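Local coordinates for protein dTDP-4-dehydrorhamnose reductase (Bacillus anthracis, PDB 3SC6) that interconverts dTDP-6-deoxy-L-mannose (dTDP-L-rhamnose) and dTDP-4-dehydro-6-deoxy-L-mannose with NADP(H) as cofactor, a step of the rhamnose biosynthetic pathway, at residues V180-Q184 / W220-A224. Sequence-based numbering, arbitrary orientation.
Sequences VVADQ and WFEFA
Val180, at the end of strand 177-181, packs against the first turn of helix 220-231 through both methyl groups. CG1 meets Trp220 CB at 3.3 Å, and CG2 lies 4.0 Å from Ala224 CB. Because CG1 is anti to the backbone N (chi1 176°) and CG2 is anti to the carbonyl carbon, the two branches diverge, one to the start of the turn and the other to the residue one turn on. That turn is closed by the backbone bond from Ala224 N to Trp220 O. A second apolar patch forms where the chain leaves the strand: Ala182 CB sits 3.3 Å from Phe221 CB and lies obliquely to the ring beyond, which also touches Val237 and Pro239 of strand 236-240.

Polar atoms approach at two points. Val181 O comes to 3.0 Å from Phe221 N, near the N-terminal end of the helix, and also lies 3.5 Å from Trp220 CB. Farther along, Gln184 reaches the edge of the Trp220 indole near its plane, with OE1 3.6 Å from NE1. Amide and ring planes are 67° apart, so the two groups are not stacked. The glutamine chain is extended beyond CG, and this carries the amide out to the ring edge.

Elsewhere the indole stacks on Trp155 and meets Phe164, its side chain about 7 Å from the bound NADP. Strand 177-181 pairs in parallel with strand 236-240, so the contact joins this small two-stranded sheet to the helix start. With 324 Å² buried, the chemistry implies an association carried mainly by the apolar pairs of Val180 with Trp220 and Ala224 and of Ala182 with Phe221, while polar atoms lie close to the first turn and the indole edge.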
loop_
_atom_site.group_PDB
_atom_site.type_symbol
_atom_site.label_atom_id
_atom_site.label_comp_id
_atom_site.label_asym_id
_atom_site.label_seq_id
_atom_site.Cartn_x
_atom_site.Cartn_y
_atom_site.Cartn_z
ATOM N N VAL A 180 -9.310 -19.994 -7.895
ATOM C CA VAL A 180 -8.412 -18.914 -7.490
ATOM C C VAL A 180 -6.949 -19.349 -7.582
ATOM O O VAL A 180 -6.614 -20.486 -7.253
ATOM C CB VAL A 180 -8.682 -18.507 -6.031
ATOM C CG1 VAL A 180 -7.680 -17.458 -5.575
ATOM C CG2 VAL A 180 -10.115 -18.015 -5.871
ATOM N N VAL A 181 -6.080 -18.442 -8.014
ATOM C CA VAL A 181 -4.655 -18.745 -8.139
ATOM C C VAL A 181 -4.109 -19.290 -6.810
ATOM O O VAL A 181 -4.474 -18.800 -5.739
ATOM C CB VAL A 181 -3.852 -17.495 -8.562
ATOM C CG1 VAL A 181 -2.367 -17.801 -8.605
ATOM C CG2 VAL A 181 -4.331 -16.988 -9.915
ATOM N N ALA A 182 -3.248 -20.305 -6.885
ATOM C CA ALA A 182 -2.664 -20.910 -5.680
ATOM C C ALA A 182 -1.140 -21.078 -5.732
ATOM O O ALA A 182 -0.557 -21.695 -4.843
ATOM C CB ALA A 182 -3.325 -22.256 -5.408
ATOM N N ASP A 183 -0.499 -20.533 -6.762
ATOM C CA ASP A 183 0.956 -20.640 -6.899
ATOM C C ASP A 183 1.663 -19.298 -6.656
ATOM O O ASP A 183 2.809 -19.107 -7.068
ATOM C CB ASP A 183 1.335 -21.230 -8.263
ATOM C CG ASP A 183 0.808 -20.411 -9.426
ATOM O OD1 ASP A 183 1.087 -20.783 -10.585
ATOM O OD2 ASP A 183 0.111 -19.403 -9.184
ATOM N N GLN A 184 0.960 -18.379 -5.992
ATOM C CA GLN A 184 1.493 -17.055 -5.665
ATOM C C GLN A 184 1.261 -16.804 -4.183
ATOM O O GLN A 184 0.130 -16.569 -3.752
ATOM C CB GLN A 184 0.821 -15.948 -6.478
ATOM C CG GLN A 184 1.015 -16.051 -7.968
ATOM C CD GLN A 184 0.347 -14.911 -8.714
ATOM O OE1 GLN A 184 -0.240 -14.016 -8.108
ATOM N NE2 GLN A 184 0.441 -14.935 -10.037
ATOM N N TRP A 220 -3.634 -16.548 -2.512
ATOM C CA TRP A 220 -5.005 -16.174 -2.863
ATOM C C TRP A 220 -5.957 -17.324 -2.603
ATOM O O TRP A 220 -7.086 -17.116 -2.161
ATOM C CB TRP A 220 -5.128 -15.707 -4.314
ATOM C CG TRP A 220 -4.259 -14.541 -4.639
ATOM C CD1 TRP A 220 -3.107 -14.554 -5.364
ATOM C CD2 TRP A 220 -4.414 -13.204 -4.154
ATOM N NE1 TRP A 220 -2.569 -13.293 -5.419
ATOM C CE2 TRP A 220 -3.348 -12.446 -4.676
ATOM C CE3 TRP A 220 -5.366 -12.568 -3.349
ATOM C CZ2 TRP A 220 -3.203 -11.084 -4.416
ATOM C CZ3 TRP A 220 -5.223 -11.218 -3.092
ATOM C CH2 TRP A 220 -4.148 -10.489 -3.625
ATOM N N PHE A 221 -5.482 -18.534 -2.875
ATOM C CA PHE A 221 -6.255 -19.753 -2.681
ATOM C C PHE A 221 -6.593 -19.976 -1.199
ATOM O O PHE A 221 -7.770 -20.058 -0.841
ATOM C CB PHE A 221 -5.478 -20.931 -3.271
ATOM C CG PHE A 221 -6.149 -22.258 -3.104
ATOM C CD1 PHE A 221 -7.124 -22.671 -3.995
ATOM C CD2 PHE A 221 -5.755 -23.125 -2.096
ATOM C CE1 PHE A 221 -7.732 -23.903 -3.856
ATOM C CE2 PHE A 221 -6.353 -24.361 -1.955
ATOM C CZ PHE A 221 -7.345 -24.752 -2.837
ATOM N N GLU A 222 -5.572 -20.070 -0.345
ATOM C CA GLU A 222 -5.792 -20.275 1.096
ATOM C C GLU A 222 -6.535 -19.088 1.687
ATOM O O GLU A 222 -7.347 -19.233 2.605
ATOM C CB GLU A 222 -4.467 -20.449 1.836
ATOM C CG GLU A 222 -3.665 -21.662 1.425
ATOM C CD GLU A 222 -2.339 -21.761 2.161
ATOM O OE1 GLU A 222 -2.001 -20.830 2.929
ATOM O OE2 GLU A 222 -1.626 -22.768 1.957
ATOM N N PHE A 223 -6.233 -17.908 1.161
ATOM C CA PHE A 223 -6.859 -16.679 1.609
ATOM C C PHE A 223 -8.330 -16.747 1.229
ATOM O O PHE A 223 -9.202 -16.453 2.045
ATOM C CB PHE A 223 -6.130 -15.475 0.990
ATOM C CG PHE A 223 -6.684 -14.138 1.389
ATOM C CD1 PHE A 223 -6.487 -13.653 2.666
ATOM C CD2 PHE A 223 -7.271 -13.311 0.456
ATOM C CE1 PHE A 223 -6.961 -12.418 3.034
ATOM C CE2 PHE A 223 -7.733 -12.064 0.817
ATOM C CZ PHE A 223 -7.577 -11.619 2.105
ATOM N N ALA A 224 -8.600 -17.184 0.002
ATOM C CA ALA A 224 -9.966 -17.307 -0.480
ATOM C C ALA A 224 -10.762 -18.219 0.452
ATOM O O ALA A 224 -11.833 -17.839 0.921
ATOM C CB ALA A 224 -9.985 -17.846 -1.900
#